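Local coordinates for protein ketosynthase (Streptomyces sp. MSC090213JE08, PDB 6KXD) that probably catalyses decarboxylative condensation of malonyl-ACP with an ACP-bound acyl chain, as the ketosynthase of a highly reducing type II polyketide synthase making ishigamide, at residues S19-G24 and A34-A39; G64-H69 and A86-D91; A172-V177 and A400-G405; T311-I316 and P369-D374. All blocks are in the same frame, centred on the assembly; numbering follows the deposited sequence.

Contact 1 (S19-G24 and A34-A39)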
loop_
_atom_site.group_PDB
_atom_site.type_symbol
_atom_site.label_atom_id
_atom_site.label_comp_id
_atom_site.label_asym_id
_atom_site.label_seq_id
_atom_site.Cartn_x
_atom_site.Cartn_y
_atom_site.Cartn_z
ATOM N N SER A 19 -10.595 -16.835 6.437
ATOM C CA SER A 19 -11.741 -16.213 5.776
ATOM C C SER A 19 -13.013 -16.553 6.539
ATOM O O SER A 19 -13.039 -17.494 7.351
ATOM C CB SER A 19 -11.839 -16.655 4.330
ATOM O OG SER A 19 -12.644 -17.814 4.199
ATOM N N SER A 20 -14.055 -15.802 6.190
ATOM C CA SER A 20 -15.370 -15.915 6.760
ATOM C C SER A 20 -16.029 -17.235 6.338
ATOM O O SER A 20 -17.015 -17.565 6.950
ATOM C CB SER A 20 -16.221 -14.711 6.396
ATOM O OG SER A 20 -16.424 -14.673 4.998
ATOM N N ILE A 21 -15.499 -17.942 5.319
ATOM C CA ILE A 21 -16.056 -19.194 4.817
ATOM C C ILE A 21 -15.070 -20.355 4.974
ATOM O O ILE A 21 -15.250 -21.421 4.326
ATOM C CB ILE A 21 -16.538 -19.084 3.357
ATOM C CG1 ILE A 21 -15.396 -18.982 2.338
ATOM C CG2 ILE A 21 -17.526 -17.935 3.240
ATOM C CD1 ILE A 21 -15.835 -19.073 0.911
ATOM N N GLY A 22 -14.036 -20.180 5.803
ATOM C CA GLY A 22 -13.064 -21.235 5.969
ATOM C C GLY A 22 -11.639 -20.737 6.146
ATOM O O GLY A 22 -11.232 -19.722 5.577
ATOM N N THR A 23 -10.888 -21.501 6.934
ATOM C CA THR A 23 -9.498 -21.238 7.325
ATOM C C THR A 23 -8.654 -22.409 6.831
ATOM O O THR A 23 -8.958 -23.559 7.123
ATOM C CB THR A 23 -9.411 -21.043 8.842
ATOM O OG1 THR A 23 -10.081 -19.833 9.193
ATOM C CG2 THR A 23 -7.983 -20.995 9.339
ATOM N N GLY A 24 -7.627 -22.111 6.039
ATOM C CA GLY A 24 -6.819 -23.087 5.360
ATOM C C GLY A 24 -7.364 -23.408 3.988
ATOM O O GLY A 24 -8.541 -23.202 3.743
ATOM N N ALA A 34 -19.074 -24.811 -1.916
ATOM C CA ALA A 34 -20.328 -24.946 -1.208
ATOM C C ALA A 34 -21.254 -23.752 -1.405
ATOM O O ALA A 34 -22.431 -23.841 -1.083
ATOM C CB ALA A 34 -20.085 -25.142 0.266
ATOM N N GLY A 35 -20.734 -22.605 -1.834
ATOM C CA GLY A 35 -21.552 -21.414 -1.731
ATOM C C GLY A 35 -21.777 -21.042 -0.284
ATOM O O GLY A 35 -22.751 -20.392 0.065
ATOM N N ARG A 36 -20.796 -21.333 0.572
ATOM C CA ARG A 36 -20.908 -20.925 1.974
ATOM C C ARG A 36 -21.015 -19.389 2.030
ATOM O O ARG A 36 -20.362 -18.699 1.285
ATOM C CB ARG A 36 -19.737 -21.499 2.781
ATOM C CG ARG A 36 -19.780 -21.153 4.263
ATOM C CD ARG A 36 -19.153 -22.216 5.147
ATOM N NE ARG A 36 -17.914 -22.799 4.648
ATOM C CZ ARG A 36 -17.323 -23.853 5.196
ATOM N NH1 ARG A 36 -17.955 -24.531 6.138
ATOM N NH2 ARG A 36 -16.107 -24.214 4.819
ATOM N N SER A 37 -21.882 -18.861 2.896
ATOM C CA SER A 37 -21.917 -17.440 3.129
ATOM C C SER A 37 -21.253 -17.189 4.470
ATOM O O SER A 37 -21.496 -17.900 5.433
ATOM C CB SER A 37 -23.305 -16.864 3.093
ATOM O OG SER A 37 -23.349 -15.649 3.815
ATOM N N GLY A 38 -20.379 -16.181 4.503
ATOM C CA GLY A 38 -19.683 -15.864 5.712
ATOM C C GLY A 38 -20.420 -14.877 6.577
ATOM O O GLY A 38 -19.821 -14.316 7.492
ATOM N N ALA A 39 -21.703 -14.608 6.281
ATOM C CA ALA A 39 -22.462 -13.603 6.986
ATOM C C ALA A 39 -22.783 -14.139 8.385
ATOM O O ALA A 39 -23.242 -15.265 8.537
ATOM C CB ALA A 39 -23.730 -13.252 6.211
#
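Arg-36 and Ile-21 carry most of the surface buried here, through packing of the arginine CB and CG on Ile-21 CB and a weak polar contact at the guanidinium. With CG anti to the backbone N (chi1 -179°), the arginine stem runs beside the isoleucine, and its CG lies 4.0 Å from Ile-21 CB. Beyond the bend at chi3, Arg-36 NH2 donates to Ile-21 O over 3.0 Å, but the angle at the hydrogen, 122°, marks this as a weak bond. An alanine at Arg-36 would probably leave Ile-21 O without that donor and open a gap beside Ile-21 CB where the CG methylene had lain. The isoleucine CG2 methyl turns to the following backbone, 3.6 Å from Gly-38 N. Gly-38 packs closely on the serine through its CA: Ser-20 O is 3.4 Å from Gly-38 CA, and Ser-20 OG is so near that a beta carbon on the glycine would collide with it.

The contact joins the residues that flank helix 24-34; the helix follows the short strand 22-23, which pairs antiparallel with strand 10-19 in the central sheet of the thiolase-like fold, and stops at Gly-35 in a Schellman motif. Ser-19 to Gly-22 form a type I beta turn, reinforced from within by Ser-19 OG, which donates to Gly-22 O at 2.7 Å and accepts from Ile-21 N as an ST turn. Further out, Tyr-28 and Leu-32 of the helix pack on Ile-21, Arg-40 NH1 bonds to Ser-20 O, and Glu-27 makes a long, weak ion pair with Arg-36 NH2.

Contact 2 (G64-H69 and A86-D91)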
loop_
_atom_site.group_PDB
_atom_site.type_symbol
_atom_site.label_atom_id
_atom_site.label_comp_id
_atom_site.label_asym_id
_atom_site.label_seq_id
_atom_site.Cartn_x
_atom_site.Cartn_y
_atom_site.Cartn_z
ATOM N N GLY A 64 -2.975 -18.874 18.085
ATOM C CA GLY A 64 -2.024 -19.845 18.571
ATOM C C GLY A 64 -1.786 -20.989 17.600
ATOM O O GLY A 64 -0.747 -21.647 17.648
ATOM N N ARG A 65 -2.747 -21.287 16.732
ATOM C CA ARG A 65 -2.518 -22.335 15.742
ATOM C C ARG A 65 -1.359 -21.941 14.815
ATOM O O ARG A 65 -0.664 -22.807 14.306
ATOM C CB ARG A 65 -3.794 -22.648 14.953
ATOM C CG ARG A 65 -4.745 -23.609 15.656
ATOM C CD ARG A 65 -5.920 -24.100 14.814
ATOM N NE ARG A 65 -5.608 -24.753 13.535
ATOM C CZ ARG A 65 -4.854 -25.850 13.358
ATOM N NH1 ARG A 65 -3.838 -26.125 14.158
ATOM N NH2 ARG A 65 -5.113 -26.668 12.349
ATOM N N TRP A 66 -1.130 -20.634 14.624
ATOM C CA TRP A 66 -0.341 -20.134 13.500
ATOM C C TRP A 66 0.856 -19.300 13.953
ATOM O O TRP A 66 1.919 -19.304 13.286
ATOM C CB TRP A 66 -1.252 -19.285 12.613
ATOM C CG TRP A 66 -2.637 -19.851 12.499
ATOM C CD1 TRP A 66 -3.786 -19.390 13.080
ATOM C CD2 TRP A 66 -3.001 -21.011 11.751
ATOM N NE1 TRP A 66 -4.854 -20.166 12.719
ATOM C CE2 TRP A 66 -4.396 -21.187 11.929
ATOM C CE3 TRP A 66 -2.285 -21.916 10.961
ATOM C CZ2 TRP A 66 -5.085 -22.229 11.315
ATOM C CZ3 TRP A 66 -2.966 -22.962 10.381
ATOM C CH2 TRP A 66 -4.343 -23.112 10.559
ATOM N N ILE A 67 0.642 -18.539 15.029
ATOM C CA ILE A 67 1.553 -17.505 15.455
ATOM C C ILE A 67 2.328 -18.011 16.666
ATOM O O ILE A 67 1.735 -18.395 17.678
ATOM C CB ILE A 67 0.820 -16.198 15.764
ATOM C CG1 ILE A 67 0.023 -15.751 14.538
ATOM C CG2 ILE A 67 1.798 -15.124 16.193
ATOM C CD1 ILE A 67 -0.846 -14.568 14.792
ATOM N N HIS A 68 3.653 -17.996 16.512
ATOM C CA HIS A 68 4.550 -18.639 17.480
ATOM C C HIS A 68 5.504 -17.642 18.119
ATOM O O HIS A 68 5.885 -17.819 19.320
ATOM C CB HIS A 68 5.322 -19.759 16.779
ATOM C CG HIS A 68 4.469 -20.906 16.387
ATOM N ND1 HIS A 68 4.117 -21.898 17.288
ATOM C CD2 HIS A 68 3.930 -21.246 15.201
ATOM C CE1 HIS A 68 3.353 -22.774 16.679
ATOM N NE2 HIS A 68 3.225 -22.394 15.404
ATOM N N HIS A 69 5.960 -16.650 17.331
ATOM C CA HIS A 69 7.110 -15.855 17.664
ATOM C C HIS A 69 6.727 -14.438 18.028
ATOM O O HIS A 69 7.308 -13.889 18.867
ATOM C CB HIS A 69 8.120 -15.810 16.517
ATOM C CG HIS A 69 8.691 -17.140 16.249
ATOM N ND1 HIS A 69 8.778 -17.683 14.980
ATOM C CD2 HIS A 69 9.192 -18.050 17.108
ATOM C CE1 HIS A 69 9.339 -18.867 15.073
ATOM N NE2 HIS A 69 9.574 -19.126 16.367
ATOM N N ALA A 86 0.077 -16.202 6.303
ATOM C CA ALA A 86 1.416 -16.337 5.810
ATOM C C ALA A 86 1.998 -17.683 6.267
ATOM O O ALA A 86 2.577 -18.386 5.446
ATOM C CB ALA A 86 2.273 -15.206 6.294
ATOM N N ARG A 87 1.853 -17.978 7.561
ATOM C CA ARG A 87 2.283 -19.286 8.142
ATOM C C ARG A 87 1.672 -20.392 7.282
ATOM O O ARG A 87 2.368 -21.184 6.709
ATOM C CB ARG A 87 1.925 -19.338 9.629
ATOM C CG ARG A 87 2.083 -20.706 10.282
ATOM C CD ARG A 87 3.532 -21.062 10.490
ATOM N NE ARG A 87 4.169 -20.227 11.507
ATOM C CZ ARG A 87 5.483 -20.178 11.668
ATOM N NH1 ARG A 87 6.256 -20.960 10.932
ATOM N NH2 ARG A 87 6.027 -19.321 12.509
ATOM N N MET A 88 0.344 -20.385 7.162
ATOM C CA MET A 88 -0.356 -21.387 6.398
ATOM C C MET A 88 0.196 -21.490 4.984
ATOM O O MET A 88 0.322 -22.560 4.446
ATOM C CB MET A 88 -1.843 -21.062 6.286
ATOM C CG MET A 88 -2.562 -21.254 7.554
ATOM S SD MET A 88 -4.316 -20.925 7.252
ATOM C CE MET A 88 -4.561 -19.828 8.632
ATOM N N ALA A 89 0.476 -20.339 4.362
ATOM C CA ALA A 89 0.866 -20.336 3.000
ATOM C C ALA A 89 2.243 -20.992 2.861
ATOM O O ALA A 89 2.455 -21.720 1.903
ATOM C CB ALA A 89 0.894 -18.932 2.466
ATOM N N VAL A 90 3.169 -20.669 3.766
ATOM C CA VAL A 90 4.495 -21.230 3.642
ATOM C C VAL A 90 4.432 -22.723 4.011
ATOM O O VAL A 90 5.032 -23.539 3.300
ATOM C CB VAL A 90 5.577 -20.454 4.403
ATOM C CG1 VAL A 90 5.748 -19.055 3.829
ATOM C CG2 VAL A 90 5.366 -20.410 5.901
ATOM N N ASP A 91 3.610 -23.068 4.998
ATOM C CA ASP A 91 3.277 -24.495 5.285
ATOM C C ASP A 91 2.822 -25.157 3.978
ATOM O O ASP A 91 3.399 -26.161 3.526
ATOM C CB ASP A 91 2.257 -24.599 6.427
ATOM C CG ASP A 91 2.842 -24.249 7.787
ATOM O OD1 ASP A 91 4.069 -24.149 7.875
ATOM O OD2 ASP A 91 2.064 -24.065 8.743
#
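Met-88 lays its thioether across the Trp-66 indole while Arg-87, one residue earlier on the same helix, grips the carbonyl of the same tryptophan. The methionine chain is extended as far as SD, and the chi3 of -131° then swings CE over the six-membered ring, 3.5 Å from its centroid and almost on the ring normal, a CH-pi contact. SD also lies over that face, 4.1 Å from the centroid, which makes the pair a Met-aromatic contact, and Met-88 CG presses tightly on the rim at CZ3, 3.3 Å away. Arg-65 CB covers the opposite face near its rim.

Arg-87 sets CG anti to its backbone N, then folds at chi2 and chi3, curling the chain round so that NE donates to Trp-66 O at 3.0 Å and 154°, within the guanidinium plane. His-68 approaches a guanidinium face with CD2, 3.8 Å from Arg-87 NE, its ring turned 81° to that plane. A leucine in place of Arg-87 would probably leave Trp-66 O without its mate and the carboxylates of Glu-97 and Glu-155 without their cation.

Those two acids place the contact: Glu-97 starts helix 97-101, Glu-155 lies on helix 147-156 and also accepts from His-68 N and His-69 N, and so the arginine on helix 77-93 joins loop 64-69 to both helices.

Contact 3 (A172-V177 and A400-G405)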
loop_
_atom_site.group_PDB
_atom_site.type_symbol
_atom_site.label_atom_id
_atom_site.label_comp_id
_atom_site.label_asym_id
_atom_site.label_seq_id
_atom_site.Cartn_x
_atom_site.Cartn_y
_atom_site.Cartn_z
ATOM N N ALA A 172 -5.856 -4.193 -3.304
ATOM C CA ALA A 172 -4.514 -4.245 -2.752
ATOM C C ALA A 172 -3.944 -5.660 -2.897
ATOM O O ALA A 172 -2.791 -5.820 -3.219
ATOM C CB ALA A 172 -4.541 -3.737 -1.337
ATOM N N GLY A 173 -4.764 -6.702 -2.727
ATOM C CA GLY A 173 -4.293 -8.084 -2.912
ATOM C C GLY A 173 -3.708 -8.341 -4.298
ATOM O O GLY A 173 -2.680 -8.874 -4.437
ATOM N N ASN A 174 -4.404 -7.895 -5.336
ATOM C CA ASN A 174 -3.974 -8.031 -6.696
ATOM C C ASN A 174 -2.722 -7.185 -6.953
ATOM O O ASN A 174 -1.809 -7.624 -7.648
ATOM C CB ASN A 174 -5.068 -7.605 -7.672
ATOM C CG ASN A 174 -5.961 -8.748 -8.105
ATOM O OD1 ASN A 174 -5.728 -9.893 -7.702
ATOM N ND2 ASN A 174 -7.019 -8.419 -8.842
ATOM N N TYR A 175 -2.702 -5.967 -6.406
ATOM C CA TYR A 175 -1.474 -5.151 -6.521
ATOM C C TYR A 175 -0.286 -5.907 -5.950
ATOM O O TYR A 175 0.831 -5.876 -6.505
ATOM C CB TYR A 175 -1.556 -3.857 -5.744
ATOM C CG TYR A 175 -2.209 -2.718 -6.469
ATOM C CD1 TYR A 175 -3.571 -2.711 -6.721
ATOM C CD2 TYR A 175 -1.461 -1.625 -6.851
ATOM C CE1 TYR A 175 -4.159 -1.633 -7.353
ATOM C CE2 TYR A 175 -2.039 -0.537 -7.461
ATOM C CZ TYR A 175 -3.398 -0.540 -7.711
ATOM O OH TYR A 175 -3.929 0.558 -8.332
ATOM N N SER A 176 -0.535 -6.543 -4.807
ATOM C CA SER A 176 0.536 -7.199 -4.052
ATOM C C SER A 176 1.058 -8.418 -4.821
ATOM O O SER A 176 2.259 -8.623 -4.898
ATOM C CB SER A 176 0.043 -7.549 -2.650
ATOM O OG SER A 176 -0.199 -6.386 -1.871
ATOM N N VAL A 177 0.144 -9.243 -5.363
ATOM C CA VAL A 177 0.501 -10.397 -6.147
ATOM C C VAL A 177 1.279 -9.930 -7.382
ATOM O O VAL A 177 2.309 -10.500 -7.729
ATOM C CB VAL A 177 -0.744 -11.228 -6.538
ATOM C CG1 VAL A 177 -0.398 -12.297 -7.544
ATOM C CG2 VAL A 177 -1.430 -11.862 -5.335
ATOM N N ALA A 400 -6.772 -3.150 -10.494
ATOM C CA ALA A 400 -5.796 -4.168 -10.689
ATOM C C ALA A 400 -6.509 -5.463 -11.105
ATOM O O ALA A 400 -7.410 -5.920 -10.435
ATOM C CB ALA A 400 -5.005 -4.409 -9.432
ATOM N N VAL A 401 -6.010 -6.048 -12.178
ATOM C CA VAL A 401 -6.547 -7.266 -12.758
ATOM C C VAL A 401 -5.406 -8.263 -12.868
ATOM O O VAL A 401 -4.320 -7.927 -13.362
ATOM C CB VAL A 401 -7.182 -6.959 -14.124
ATOM C CG1 VAL A 401 -7.713 -8.238 -14.744
ATOM C CG2 VAL A 401 -8.251 -5.894 -13.987
ATOM N N LEU A 402 -5.632 -9.467 -12.334
ATOM C CA LEU A 402 -4.663 -10.508 -12.275
ATOM C C LEU A 402 -5.141 -11.690 -13.121
ATOM O O LEU A 402 -6.323 -12.022 -13.063
ATOM C CB LEU A 402 -4.526 -10.912 -10.812
ATOM C CG LEU A 402 -3.687 -12.145 -10.502
ATOM C CD1 LEU A 402 -2.215 -11.839 -10.684
ATOM C CD2 LEU A 402 -3.976 -12.638 -9.088
ATOM N N ILE A 403 -4.204 -12.259 -13.876
ATOM C CA ILE A 403 -4.445 -13.415 -14.735
ATOM C C ILE A 403 -3.557 -14.546 -14.242
ATOM O O ILE A 403 -2.314 -14.425 -14.240
ATOM C CB ILE A 403 -4.181 -13.135 -16.223
ATOM C CG1 ILE A 403 -4.815 -11.846 -16.757
ATOM C CG2 ILE A 403 -4.597 -14.344 -17.047
ATOM C CD1 ILE A 403 -6.313 -11.771 -16.710
ATOM N N LEU A 404 -4.229 -15.637 -13.841
ATOM C CA LEU A 404 -3.638 -16.891 -13.468
ATOM C C LEU A 404 -3.954 -17.946 -14.539
ATOM O O LEU A 404 -4.945 -17.825 -15.255
ATOM C CB LEU A 404 -4.226 -17.301 -12.118
ATOM C CG LEU A 404 -3.977 -16.332 -10.959
ATOM C CD1 LEU A 404 -4.622 -16.838 -9.691
ATOM C CD2 LEU A 404 -2.493 -16.128 -10.743
ATOM N N GLY A 405 -3.091 -18.962 -14.613
ATOM C CA GLY A 405 -3.160 -20.049 -15.570
ATOM C C GLY A 405 -2.772 -21.374 -14.945
ATOM O O GLY A 405 -2.131 -21.408 -13.884
#
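Asn-174 and Ala-400 hold the start of helix 172-185 against strand 398-405 in the core of the thiolase-like fold, where helices are sandwiched between layers of sheet. The short axes pass 7.5 Å apart at 55°. Helix 341-355 packs on the same side of the strand through Leu-402 and Leu-404, whereas Val-401 and Ile-403 face helix 274-288. In ketosynthases the helix corresponding to 172-185 follows the nucleophilic cysteine, so the contact lies just after the position of that residue in the chain.

The polar part is one side-chain bond. Asn-174 ND2 donates to Ala-400 O over 3.0 Å with an angle of 157° at the hydrogen, approaching from above the carbonyl plane while the acceptor lies close to the amide plane. The same oxygen takes a bond from Ser-392 OG, and Asn-174 OD1 accepts from Asn-390 ND2; the amide is thus held at both ends and its flip state is defined by the two partners.

Van der Waals contacts surround this bond. Asn-174 CB meets Ala-400 CB at 3.6 Å, and Leu-402 CB comes up against Asn-174 OD1 at 3.5 Å. Val-177, its CG1 anti to the backbone N (chi1 170°), reaches Leu-402 CD1 at 3.7 Å, the two side chains crossing at about a right angle. Tyr-175 leaves the helix the other way, its OH bonded to Asn-171 O of a neighbouring subunit, yet the near side of the ring still touches the strand: Tyr-175 CD1 sits 3.5 Å from Ala-400 CB.

Contact 4 (T311-I316 and P369-D374); sequences TESAAI and PDCPLD
Ser-313 is the centre of this contact, its short side chain pushed into the bend made by Cys-371, Pro-372 and Leu-373. At CB the neighbours are the flanks of that bend: Leu-373 CD1 and Cys-371 CB, each 4.0 Å from Ser-313 CB. The hydroxyl, anti to the backbone N (chi1 178°), carries on outward from the helix into the loop. There Ser-313 OG meets carbon rather than polar groups: Cys-371 CA at 3.4 Å, Leu-373 CD1 at 3.6 Å and Pro-372 CD at 3.7 Å. The nearest loop oxygen, Asp-370 O, remains 3.8 Å from OG and makes no bond with it. OG is therefore buried with no polar partner in the model, so across this contact the hydroxyl is packed by shape and not by a polar bond.

One turn further along the helix, Ile-316 adds a loose apolar contact, CG2 to Leu-373 CD2 at 4.4 Å. Both of these side chains also touch Pro-324 and Thr-327. The loop gets its shape from Pro-372, whose phi and psi of -73° and 61° make it the centre of an inverse gamma turn, directing Leu-373 back toward the helix.

Beside Ser-313, Glu-312 accepts bonds from the backbone N atoms of His-301 and Gly-302, in the His-Gly-Thr-Gly-Thr loop characteristic of ketosynthases. Helix 306-320 joins the parallel neighbours 297-299 and 326-328, so loop 369-374 packs on the helix of a beta-alpha-beta crossover in the C-terminal half of the thiolase-like fold.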
loop_
_atom_site.group_PDB
_atom_site.type_symbol
_atom_site.label_atom_id
_atom_site.label_comp_id
_atom_site.label_asym_id
_atom_site.label_seq_id
_atom_site.Cartn_x
_atom_site.Cartn_y
_atom_site.Cartn_z
ATOM N N THR A 311 -21.244 -1.010 -13.768
ATOM C CA THR A 311 -19.982 -0.499 -14.409
ATOM C C THR A 311 -19.016 -1.633 -14.775
ATOM O O THR A 311 -18.429 -1.720 -15.867
ATOM C CB THR A 311 -19.323 0.540 -13.502
ATOM O OG1 THR A 311 -20.319 1.495 -13.195
ATOM C CG2 THR A 311 -18.153 1.217 -14.171
ATOM N N GLU A 312 -18.777 -2.540 -13.830
ATOM C CA GLU A 312 -17.846 -3.574 -14.092
ATOM C C GLU A 312 -18.314 -4.479 -15.250
ATOM O O GLU A 312 -17.545 -4.903 -16.076
ATOM C CB GLU A 312 -17.675 -4.396 -12.833
ATOM C CG GLU A 312 -16.597 -5.396 -13.017
ATOM C CD GLU A 312 -16.180 -6.159 -11.778
ATOM O OE1 GLU A 312 -15.124 -6.798 -11.858
ATOM O OE2 GLU A 312 -16.909 -6.116 -10.774
ATOM N N SER A 313 -19.615 -4.788 -15.262
ATOM C CA SER A 313 -20.203 -5.554 -16.320
ATOM C C SER A 313 -19.945 -4.864 -17.673
ATOM O O SER A 313 -19.559 -5.499 -18.630
ATOM C CB SER A 313 -21.681 -5.712 -16.081
ATOM O OG SER A 313 -22.227 -6.425 -17.151
ATOM N N ALA A 314 -20.198 -3.560 -17.700
ATOM C CA ALA A 314 -20.045 -2.773 -18.914
ATOM C C ALA A 314 -18.595 -2.865 -19.393
ATOM O O ALA A 314 -18.350 -2.946 -20.568
ATOM C CB ALA A 314 -20.467 -1.345 -18.670
ATOM N N ALA A 315 -17.626 -2.854 -18.453
ATOM C CA ALA A 315 -16.236 -2.855 -18.821
ATOM C C ALA A 315 -15.860 -4.207 -19.405
ATOM O O ALA A 315 -15.054 -4.309 -20.356
ATOM C CB ALA A 315 -15.391 -2.519 -17.606
ATOM N N ILE A 316 -16.383 -5.255 -18.761
ATOM C CA ILE A 316 -16.151 -6.616 -19.179
ATOM C C ILE A 316 -16.685 -6.785 -20.621
ATOM O O ILE A 316 -15.991 -7.309 -21.486
ATOM C CB ILE A 316 -16.767 -7.623 -18.181
ATOM C CG1 ILE A 316 -15.940 -7.666 -16.889
ATOM C CG2 ILE A 316 -16.864 -9.013 -18.803
ATOM C CD1 ILE A 316 -16.631 -8.333 -15.717
ATOM N N PRO A 369 -30.743 -7.022 -15.861
ATOM C CA PRO A 369 -30.731 -7.068 -17.327
ATOM C C PRO A 369 -29.563 -6.249 -17.924
ATOM O O PRO A 369 -29.083 -6.551 -19.017
ATOM C CB PRO A 369 -32.112 -6.525 -17.745
ATOM C CG PRO A 369 -32.661 -5.790 -16.529
ATOM C CD PRO A 369 -31.940 -6.362 -15.315
ATOM N N ASP A 370 -29.094 -5.234 -17.182
ATOM C CA ASP A 370 -27.904 -4.432 -17.559
ATOM C C ASP A 370 -26.592 -5.142 -17.184
ATOM O O ASP A 370 -25.528 -4.689 -17.599
ATOM C CB ASP A 370 -27.925 -3.036 -16.929
ATOM C CG ASP A 370 -28.974 -2.130 -17.526
ATOM O OD1 ASP A 370 -29.304 -2.312 -18.715
ATOM O OD2 ASP A 370 -29.478 -1.278 -16.790
ATOM N N CYS A 371 -26.647 -6.260 -16.455
ATOM C CA CYS A 371 -25.474 -7.121 -16.344
ATOM C C CYS A 371 -25.660 -8.430 -17.118
ATOM O O CYS A 371 -25.799 -9.490 -16.517
ATOM C CB CYS A 371 -25.116 -7.346 -14.879
ATOM S SG CYS A 371 -25.155 -5.799 -13.939
ATOM N N PRO A 372 -25.582 -8.423 -18.473
ATOM C CA PRO A 372 -25.909 -9.602 -19.276
ATOM C C PRO A 372 -24.822 -10.673 -19.167
ATOM O O PRO A 372 -24.168 -10.989 -20.122
ATOM C CB PRO A 372 -25.968 -9.041 -20.710
ATOM C CG PRO A 372 -24.956 -7.904 -20.682
ATOM C CD PRO A 372 -25.158 -7.285 -19.315
ATOM N N LEU A 373 -24.594 -11.167 -17.954
ATOM C CA LEU A 373 -23.517 -12.106 -17.721
ATOM C C LEU A 373 -24.073 -13.415 -17.186
ATOM O O LEU A 373 -25.047 -13.408 -16.446
ATOM C CB LEU A 373 -22.594 -11.544 -16.639
ATOM C CG LEU A 373 -21.957 -10.202 -16.972
ATOM C CD1 LEU A 373 -21.356 -9.633 -15.707
ATOM C CD2 LEU A 373 -20.937 -10.405 -18.089
ATOM N N ASP A 374 -23.357 -14.496 -17.488
ATOM C CA ASP A 374 -23.561 -15.724 -16.757
ATOM C C ASP A 374 -22.725 -15.636 -15.480
ATOM O O ASP A 374 -21.484 -15.790 -15.542
ATOM C CB ASP A 374 -23.197 -16.942 -17.599
ATOM C CG ASP A 374 -23.321 -18.247 -16.819
ATOM O OD1 ASP A 374 -23.821 -18.205 -15.661
ATOM O OD2 ASP A 374 -22.917 -19.286 -17.365
#

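How the contacts relate
From the N terminus, contact 1 is the first to close, bringing together the segments on the two flanks of helix 24-34. Contact 2 follows in series, bringing helix 77-93 back against loop 64-69 after 16 intervening residues. These two meet directly: Thr-23 CG2 lies 3.7 Å from Met-88 CE. Contact 3 spans far more chain, 222 residues, and ties helix 172-185 to the final strand, uniting the N- and C-terminal halves. Contact 4 falls wholly within that span, a smaller closure of 52 residues, about 7 Å from contact 3 at the nearest atoms. Contacts 2 and 4 lie on opposite sides of the chain's centre, their own centres about 39 Å apart; none of the four closures cross.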